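Nitrogenase molybdenum-iron protein beta chain (PDB 4WES) forms, with the alpha chain, the molybdenum-iron component of nitrogenase, which reduces dinitrogen to ammonium, and shares an [8Fe-7S] cluster with that chain. Local coordinates at residues B[349-352]-B[353-357]; B[84-87]-B[88-92]. All blocks are in the same frame, centred on the assembly; numbering follows the deposited sequence.

Interaction 1. Residues B[349-352]-B[353-357]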
loop_
_atom_site.group_PDB
_atom_site.type_symbol
_atom_site.label_atom_id
_atom_site.label_comp_id
_atom_site.label_asym_id
_atom_site.label_seq_id
_atom_site.Cartn_x
_atom_site.Cartn_y
_atom_site.Cartn_z
ATOM N N LYS B 349 16.213 24.729 -15.570
ATOM C CA LYS B 349 14.755 24.865 -15.501
ATOM C C LYS B 349 14.180 24.328 -14.207
ATOM O O LYS B 349 13.332 24.951 -13.585
ATOM C CB LYS B 349 14.079 24.221 -16.700
ATOM C CG LYS B 349 12.609 24.543 -16.769
ATOM C CD LYS B 349 11.968 24.112 -18.067
ATOM C CE LYS B 349 10.539 24.645 -18.155
ATOM N NZ LYS B 349 9.769 24.435 -16.890
ATOM N N PHE B 350 14.660 23.153 -13.800
ATOM C CA PHE B 350 14.181 22.506 -12.562
ATOM C C PHE B 350 14.338 23.438 -11.381
ATOM O O PHE B 350 13.409 23.635 -10.576
ATOM C CB PHE B 350 14.976 21.220 -12.369
ATOM C CG PHE B 350 14.650 20.445 -11.128
ATOM C CD1 PHE B 350 15.349 20.631 -9.943
ATOM C CD2 PHE B 350 13.745 19.405 -11.166
ATOM C CE1 PHE B 350 15.118 19.822 -8.839
ATOM C CE2 PHE B 350 13.520 18.621 -10.085
ATOM C CZ PHE B 350 14.199 18.814 -8.910
ATOM N N GLN B 351 15.529 24.012 -11.236
ATOM C CA GLN B 351 15.784 24.919 -10.137
ATOM C C GLN B 351 14.837 26.116 -10.154
ATOM O O GLN B 351 14.250 26.481 -9.138
ATOM C CB GLN B 351 17.215 25.435 -10.246
ATOM C CG GLN B 351 17.668 26.230 -9.056
ATOM C CD GLN B 351 18.222 25.336 -7.970
ATOM O OE1 GLN B 351 19.047 24.457 -8.237
ATOM N NE2 GLN B 351 17.762 25.532 -6.753
ATOM N N LYS B 352 14.714 26.724 -11.320
ATOM C CA LYS B 352 13.856 27.896 -11.440
ATOM C C LYS B 352 12.402 27.573 -11.125
ATOM O O LYS B 352 11.745 28.320 -10.392
ATOM C CB LYS B 352 13.962 28.478 -12.844
ATOM C CG LYS B 352 15.270 29.195 -13.100
ATOM C CD LYS B 352 15.345 29.681 -14.538
ATOM C CE LYS B 352 16.746 30.094 -14.949
ATOM N NZ LYS B 352 16.794 30.217 -16.431
ATOM N N GLU B 353 11.886 26.473 -11.675
ATOM C CA GLU B 353 10.484 26.146 -11.479
ATOM C C GLU B 353 10.175 25.776 -10.035
ATOM O O GLU B 353 9.148 26.181 -9.497
ATOM C CB GLU B 353 10.049 25.045 -12.428
ATOM C CG GLU B 353 10.157 25.422 -13.878
ATOM C CD GLU B 353 9.158 26.449 -14.260
ATOM O OE1 GLU B 353 7.946 26.223 -14.036
ATOM O OE2 GLU B 353 9.588 27.479 -14.813
ATOM N N ILE B 354 11.023 24.975 -9.412
ATOM C CA ILE B 354 10.832 24.548 -8.024
ATOM C C ILE B 354 10.942 25.758 -7.095
ATOM O O ILE B 354 10.117 25.988 -6.207
ATOM C CB ILE B 354 11.879 23.479 -7.567
ATOM C CG1 ILE B 354 11.808 22.148 -8.336
ATOM C CG2 ILE B 354 11.716 23.195 -6.082
ATOM C CD1 ILE B 354 10.477 21.414 -8.262
ATOM N N ASP B 355 11.995 26.544 -7.290
ATOM C CA ASP B 355 12.157 27.724 -6.461
ATOM C C ASP B 355 10.933 28.631 -6.558
ATOM O O ASP B 355 10.469 29.191 -5.553
ATOM C CB ASP B 355 13.409 28.512 -6.839
ATOM C CG ASP B 355 14.715 27.881 -6.359
ATOM O OD1 ASP B 355 14.705 26.956 -5.536
ATOM O OD2 ASP B 355 15.792 28.390 -6.797
ATOM N N ALA B 356 10.431 28.799 -7.782
ATOM C CA ALA B 356 9.299 29.697 -7.977
ATOM C C ALA B 356 8.030 29.202 -7.285
ATOM O O ALA B 356 7.300 30.010 -6.684
ATOM C CB ALA B 356 9.031 29.908 -9.464
ATOM N N MET B 357 7.735 27.906 -7.349
ATOM C CA MET B 357 6.526 27.415 -6.679
ATOM C C MET B 357 6.666 27.482 -5.159
ATOM O O MET B 357 5.679 27.748 -4.479
ATOM C CB MET B 357 6.094 26.034 -7.179
ATOM C CG MET B 357 7.051 24.917 -6.796
ATOM S SD MET B 357 6.560 23.302 -7.400
ATOM C CE MET B 357 6.737 23.526 -9.167
#
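Lys349 and Glu353 meet one turn apart on helix 348-360, the crossover helix of the beta-alpha-beta unit that runs from strand 337-343 to strand 367-370. Four successive carbonyls, from Lys349 to Lys352, each take the amide N-H four residues on. The first bond is short and straight, with Glu353 N 2.8 Å from Lys349 O.

On the flank toward helix 243-257, Lys349 keeps an extended chain until its last torsion (chi4 -46°), where the ammonium turns in alongside Glu353. Lys349 NZ rests 3.2 Å from Glu353 CG and reaches Glu353 OE2 only at 3.7 Å, a long salt bridge. The firmer polar partner of this carboxylate is Arg265, whose NH2 pairs with OE1, so Glu353 has two cationic partners, which would be expected to keep it ionised.

The buried flank is apolar. Ile354 lays CG1 over the centre of one face of the Phe350 ring, 4.0 Å from the centroid, as a CH-pi contact. Val341 and Ile324 also pack against the Phe350 side chain, while the Phe350 backbone N is bonded to Tyr244 OH.

Gln351 bends at chi2 (86°), which brings its amide back beside Asp355. Gln351 NE2 gives a weak bond to Asp355 OD2 at 3.5 Å and another weak one to Val368 O on the neighbouring strand. Amide and carboxylate planes are turned 55° from each other. Asp355 OD2 also stands 3.4 Å from Gln351 O, but both oxygens are acceptors, so no bond joins them.

Interaction 2. Residues B[84-87]-B[88-92]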
loop_
_atom_site.group_PDB
_atom_site.type_symbol
_atom_site.label_atom_id
_atom_site.label_comp_id
_atom_site.label_asym_id
_atom_site.label_seq_id
_atom_site.Cartn_x
_atom_site.Cartn_y
_atom_site.Cartn_z
ATOM N N ILE B 84 27.947 -2.319 -37.365
ATOM C CA ILE B 84 26.549 -2.024 -37.523
ATOM C C ILE B 84 26.029 -2.552 -38.867
ATOM O O ILE B 84 24.900 -2.972 -38.954
ATOM C CB ILE B 84 26.213 -0.546 -37.300
ATOM C CG1 ILE B 84 24.699 -0.392 -37.091
ATOM C CG2 ILE B 84 26.705 0.342 -38.443
ATOM C CD1 ILE B 84 24.284 0.964 -36.617
ATOM N N LYS B 85 26.876 -2.563 -39.895
ATOM C CA LYS B 85 26.472 -3.124 -41.187
ATOM C C LYS B 85 26.200 -4.622 -41.082
ATOM O O LYS B 85 25.217 -5.145 -41.592
ATOM C CB LYS B 85 27.539 -2.816 -42.232
ATOM C CG LYS B 85 27.603 -1.348 -42.566
ATOM C CD LYS B 85 28.804 -1.098 -43.466
ATOM C CE LYS B 85 29.108 0.364 -43.570
ATOM N NZ LYS B 85 30.275 0.527 -44.477
ATOM N N THR B 86 27.057 -5.325 -40.359
ATOM C CA THR B 86 26.836 -6.741 -40.082
ATOM C C THR B 86 25.603 -6.936 -39.226
ATOM O O THR B 86 24.789 -7.827 -39.488
ATOM C CB THR B 86 28.044 -7.348 -39.357
ATOM O OG1 THR B 86 29.170 -7.274 -40.252
ATOM C CG2 THR B 86 27.806 -8.762 -38.912
ATOM N N ALA B 87 25.440 -6.097 -38.212
ATOM C CA ALA B 87 24.272 -6.231 -37.350
ATOM C C ALA B 87 22.960 -6.141 -38.102
ATOM O O ALA B 87 22.081 -6.969 -37.918
ATOM C CB ALA B 87 24.284 -5.176 -36.254
ATOM N N VAL B 88 22.840 -5.168 -38.997
ATOM C CA VAL B 88 21.585 -4.938 -39.698
ATOM C C VAL B 88 21.226 -6.160 -40.563
ATOM O O VAL B 88 20.030 -6.538 -40.667
ATOM C CB VAL B 88 21.654 -3.622 -40.478
ATOM C CG1 VAL B 88 20.604 -3.479 -41.546
ATOM C CG2 VAL B 88 21.573 -2.459 -39.522
ATOM N N LYS B 89 22.235 -6.802 -41.162
ATOM C CA LYS B 89 21.971 -8.001 -41.964
ATOM C C LYS B 89 21.428 -9.139 -41.103
ATOM O O LYS B 89 20.523 -9.872 -41.524
ATOM C CB LYS B 89 23.220 -8.450 -42.724
ATOM C CG LYS B 89 23.774 -7.381 -43.646
ATOM C CD LYS B 89 24.980 -7.894 -44.420
ATOM C CE LYS B 89 25.899 -6.762 -44.848
ATOM N NZ LYS B 89 26.911 -7.221 -45.832
ATOM N N ASN B 90 21.970 -9.302 -39.902
ATOM C CA ASN B 90 21.460 -10.332 -38.986
ATOM C C ASN B 90 20.111 -9.972 -38.394
ATOM O O ASN B 90 19.252 -10.872 -38.223
ATOM C CB ASN B 90 22.476 -10.626 -37.898
ATOM C CG ASN B 90 23.651 -11.399 -38.443
ATOM O OD1 ASN B 90 23.479 -12.512 -38.951
ATOM N ND2 ASN B 90 24.866 -10.837 -38.339
ATOM N N ILE B 91 19.888 -8.695 -38.113
ATOM C CA ILE B 91 18.634 -8.282 -37.516
ATOM C C ILE B 91 17.480 -8.524 -38.478
ATOM O O ILE B 91 16.452 -9.112 -38.120
ATOM C CB ILE B 91 18.693 -6.820 -37.110
ATOM C CG1 ILE B 91 19.646 -6.647 -35.936
ATOM C CG2 ILE B 91 17.317 -6.330 -36.747
ATOM C CD1 ILE B 91 20.161 -5.233 -35.747
ATOM N N PHE B 92 17.597 -8.039 -39.710
ATOM C CA PHE B 92 16.453 -8.196 -40.611
ATOM C C PHE B 92 16.211 -9.666 -40.952
ATOM O O PHE B 92 15.063 -10.101 -41.007
ATOM C CB PHE B 92 16.602 -7.362 -41.885
ATOM C CG PHE B 92 16.358 -5.893 -41.668
ATOM C CD1 PHE B 92 15.146 -5.466 -41.185
ATOM C CD2 PHE B 92 17.301 -4.933 -41.967
ATOM C CE1 PHE B 92 14.878 -4.130 -40.993
ATOM C CE2 PHE B 92 17.039 -3.592 -41.780
ATOM C CZ PHE B 92 15.830 -3.180 -41.290
#
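Ile91 reaches back along helix 81-95 to Ala87, and its side chain is the one to follow. Ile91 CB stands 3.5 Å from Ala87 O. CG1 lies beside the backbone N (chi1 -69°), which directs this branch back along the helix and brings Ile91 CG1 within 3.2 Å of Ala87 O. At the tip, Ile91 CD1 lies 3.4 Å from Ala87 O and 4.2 Å from Ala87 CB, the latter an apolar contact between side chains one turn apart. Ala87 O also accepts the N-H of Ile91, with Ile91 N 2.8 Å from Ala87 O and nearly on the line of the carbonyl bond. Beyond this pair, Ile91 packs on Leu39 and His41 of strand 38-43 and on Ile100 of strand 99-104.

Ile84 and Val88 touch more loosely, Ile84 CG1 to Val88 CG2 at 4.5 Å, and Met122 of helix 115-125 packs on Val88. Thr86 and Asn90 run side by side, pointing the same way, with Thr86 CG2 3.6 Å from Asn90 ND2. The Asn90 amide is held at both ends by the alpha chain: OD1 bonds to Thr17 OG1 and ND2 to Pro45 O, both of that neighbouring chain. Thr86 OG1 turns back to Ser82 O.

This is the i to i+4 bonding of an alpha helix, weak from Lys89 N to Lys85 O, with one flank on the parallel sheet of a Rossmann-like alpha/beta domain and another against the alpha chain.

From the N terminus the chain begins its first parallel sheet with strands 38-43 and 67-68; interaction 2 follows on helix 81-95, which leads into strand 99-104, before strand 133-136 completes that sheet. Both contacts are local to one helix, so neither closes a long loop; they follow in series without nesting or crossing. The chain then passes through a second parallel sheet before interaction 1, on the crossover helix 348-360 of the third. The centres are 45 Å apart, on opposite sides of the chain's centre. Residues 84-92 join their sheet to the alpha chain, whereas 349-357 pack within the beta chain, against strands 337-343 and 367-370 and helices 321-333 and 243-257.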